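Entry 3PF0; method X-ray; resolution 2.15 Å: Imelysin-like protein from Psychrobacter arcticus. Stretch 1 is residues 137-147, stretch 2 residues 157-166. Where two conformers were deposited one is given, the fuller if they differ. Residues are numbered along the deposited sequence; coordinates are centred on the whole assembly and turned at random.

Stretch 1 137-147: GLVHGGVADLI
Stretch 2 (157-166) QLANESAVVQ

A helix, phi/psi near -65/-45 for most of Val139 to Ile147 (His140 -47/-63), packs against a segment with no hydrogen bond between them; the contact is a matter of shape, burying 392 Å² in all. In the segment, 157-159 have helical phi/psi without the regular bonds, Glu161 (-94/158) and Ser162 (-64/152) are extended, and 163-164 are 3-10. The register is set by CA pairs: Val139 to Val164 at 5.1 Å and Val143 to Val165 at 4.8 Å.

Val164 (-65/-24, chi1 131°, between wells) covers the most surface. Its CG1 is 3.4 Å from Leu138 O and its CG2 3.8 Å from Leu138 CB (Leu138 m, t), while Val164 O receives a CA-H...O contact from Val139 CA (chi1 t) at 3.4 Å.

Leu146 (t, chi2 79°) points toward the segment. Its CD2 meets Leu158 CD2 (m, t) at 3.7 Å; its CD1 lies 3.4 Å from Glu161 OE1 (m, m, chi3 -35°).

Val165 (-106/18, chi1 m) sets CG1 3.5 Å from Gly142 C, where a CB would point toward the segment and stand 2.8 Å from that methyl, CG2 3.8 Å from Leu146 CD2 and CA 3.9 Å from Val143 CG2 (t). Gln166 (p, t, chi3 -69°) points away and braces the turn: its NE2 donates to Ser162 O at 2.8 Å and Leu158 O at 2.9 Å.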

# COMPACT_ATOMS: atom_id res chain seq x y z
N GLY A 137 5.17 18.22 -4.92
CA GLY A 137 4.32 18.07 -6.10
C GLY A 137 5.09 17.88 -7.40
O GLY A 137 4.78 18.50 -8.41
N LEU A 138 6.11 17.02 -7.36
CA LEU A 138 6.99 16.72 -8.49
C LEU A 138 6.30 15.87 -9.58
O LEU A 138 6.70 15.94 -10.74
CB LEU A 138 8.25 15.99 -7.99
CG LEU A 138 9.16 16.73 -6.99
CD1 LEU A 138 10.31 15.84 -6.56
CD2 LEU A 138 9.69 18.04 -7.57
N VAL A 139 5.28 15.08 -9.21
CA VAL A 139 4.57 14.19 -10.14
C VAL A 139 3.80 14.99 -11.23
O VAL A 139 4.00 14.74 -12.42
CB VAL A 139 3.63 13.19 -9.39
CG1 VAL A 139 2.75 12.41 -10.36
CG2 VAL A 139 4.43 12.23 -8.51
N HIS A 140 2.97 15.97 -10.82
CA HIS A 140 2.12 16.79 -11.70
C HIS A 140 2.85 17.37 -12.94
O HIS A 140 2.48 17.04 -14.07
CB HIS A 140 1.46 17.93 -10.90
CG HIS A 140 0.69 18.88 -11.76
ND1 HIS A 140 -0.51 18.52 -12.35
CD2 HIS A 140 1.00 20.15 -12.14
CE1 HIS A 140 -0.90 19.57 -13.05
NE2 HIS A 140 -0.03 20.58 -12.96
N GLY A 141 3.85 18.22 -12.71
CA GLY A 141 4.61 18.89 -13.77
C GLY A 141 5.47 17.99 -14.63
O GLY A 141 5.57 18.20 -15.85
N GLY A 142 6.07 16.98 -14.01
CA GLY A 142 6.94 16.04 -14.68
C GLY A 142 6.27 15.14 -15.70
O GLY A 142 6.85 14.86 -16.75
N VAL A 143 5.05 14.66 -15.39
CA VAL A 143 4.32 13.73 -16.26
C VAL A 143 4.00 14.44 -17.58
O VAL A 143 4.37 13.92 -18.63
CB VAL A 143 3.08 13.11 -15.56
CG1 VAL A 143 2.18 12.37 -16.55
CG2 VAL A 143 3.51 12.17 -14.44
N ALA A 144 3.39 15.65 -17.53
CA ALA A 144 3.04 16.42 -18.73
C ALA A 144 4.28 16.75 -19.59
O ALA A 144 4.23 16.56 -20.81
CB ALA A 144 2.30 17.69 -18.35
N ASP A 145 5.40 17.18 -18.94
CA ASP A 145 6.65 17.48 -19.64
C ASP A 145 7.15 16.26 -20.38
O ASP A 145 7.58 16.38 -21.53
CB ASP A 145 7.76 17.95 -18.67
CG ASP A 145 7.61 19.32 -18.03
OD1 ASP A 145 6.95 20.19 -18.64
OD2 ASP A 145 8.22 19.54 -16.95
N LEU A 146 7.09 15.07 -19.73
CA LEU A 146 7.55 13.81 -20.29
C LEU A 146 6.71 13.40 -21.52
O LEU A 146 7.30 12.97 -22.51
CB LEU A 146 7.53 12.69 -19.23
CG LEU A 146 8.09 11.33 -19.65
CD1 LEU A 146 9.59 11.32 -19.61
CD2 LEU A 146 7.56 10.22 -18.79
N ILE A 147 5.38 13.57 -21.47
CA ILE A 147 4.47 13.21 -22.56
C ILE A 147 4.73 14.13 -23.78
O ILE A 147 4.78 13.63 -24.91
CB ILE A 147 2.98 13.21 -22.09
CG1 ILE A 147 2.76 12.14 -20.99
CG2 ILE A 147 2.00 13.01 -23.26
CD1 ILE A 147 1.48 12.22 -20.22
N GLN A 157 11.66 2.65 -21.95
CA GLN A 157 12.23 4.00 -21.87
C GLN A 157 12.05 4.64 -20.50
O GLN A 157 12.90 5.41 -20.09
CB GLN A 157 11.62 4.89 -22.94
CG GLN A 157 12.30 4.76 -24.30
CD GLN A 157 11.73 5.73 -25.30
OE1 GLN A 157 10.52 5.99 -25.35
NE2 GLN A 157 12.60 6.28 -26.12
N LEU A 158 10.96 4.29 -19.78
CA LEU A 158 10.65 4.81 -18.44
C LEU A 158 11.66 4.39 -17.37
O LEU A 158 11.81 5.11 -16.37
CB LEU A 158 9.26 4.37 -18.02
CG LEU A 158 8.12 5.12 -18.68
CD1 LEU A 158 6.83 4.43 -18.44
CD2 LEU A 158 8.02 6.56 -18.16
N ALA A 159 12.39 3.25 -17.59
CA ALA A 159 13.43 2.74 -16.69
C ALA A 159 14.55 3.76 -16.47
O ALA A 159 15.15 3.78 -15.39
CB ALA A 159 14.02 1.45 -17.25
N ASN A 160 14.82 4.60 -17.51
CA ASN A 160 15.85 5.63 -17.43
C ASN A 160 15.24 6.99 -17.05
O ASN A 160 15.97 7.97 -16.86
CB ASN A 160 16.66 5.72 -18.73
CG ASN A 160 18.01 6.35 -18.56
OD1 ASN A 160 18.81 5.98 -17.68
ND2 ASN A 160 18.30 7.35 -19.38
N GLU A 161 13.90 7.05 -16.91
CA GLU A 161 13.23 8.29 -16.49
C GLU A 161 13.05 8.23 -14.96
O GLU A 161 13.07 7.14 -14.38
CB GLU A 161 11.87 8.50 -17.21
CG GLU A 161 11.97 8.63 -18.72
CD GLU A 161 12.80 9.78 -19.27
OE1 GLU A 161 12.79 10.87 -18.65
OE2 GLU A 161 13.42 9.60 -20.34
N SER A 162 12.88 9.39 -14.32
CA SER A 162 12.72 9.45 -12.87
C SER A 162 11.44 8.73 -12.40
O SER A 162 10.48 8.60 -13.15
CB SER A 162 12.74 10.89 -12.37
OG SER A 162 11.69 11.67 -12.89
N ALA A 163 11.48 8.23 -11.16
CA ALA A 163 10.39 7.51 -10.49
C ALA A 163 9.13 8.39 -10.34
O ALA A 163 8.01 7.89 -10.34
CB ALA A 163 10.87 7.03 -9.14
N VAL A 164 9.35 9.70 -10.25
CA VAL A 164 8.37 10.77 -10.06
C VAL A 164 7.39 10.90 -11.27
O VAL A 164 6.28 11.39 -11.10
CB VAL A 164 9.22 12.05 -9.78
CG1 VAL A 164 8.84 13.26 -10.62
CG2 VAL A 164 9.26 12.38 -8.30
N VAL A 165 7.79 10.44 -12.48
CA VAL A 165 6.97 10.60 -13.68
C VAL A 165 6.31 9.27 -14.11
O VAL A 165 5.85 9.15 -15.25
CB VAL A 165 7.79 11.24 -14.85
CG1 VAL A 165 8.29 12.62 -14.46
CG2 VAL A 165 8.95 10.36 -15.30
N GLN A 166 6.23 8.30 -13.19
CA GLN A 166 5.65 7.00 -13.50
C GLN A 166 4.98 6.36 -12.26
O GLN A 166 4.80 7.01 -11.23
CB GLN A 166 6.72 6.07 -14.10
CG GLN A 166 7.93 5.87 -13.20
CD GLN A 166 9.07 5.20 -13.91
OE1 GLN A 166 9.02 4.02 -14.27
NE2 GLN A 166 10.17 5.93 -14.07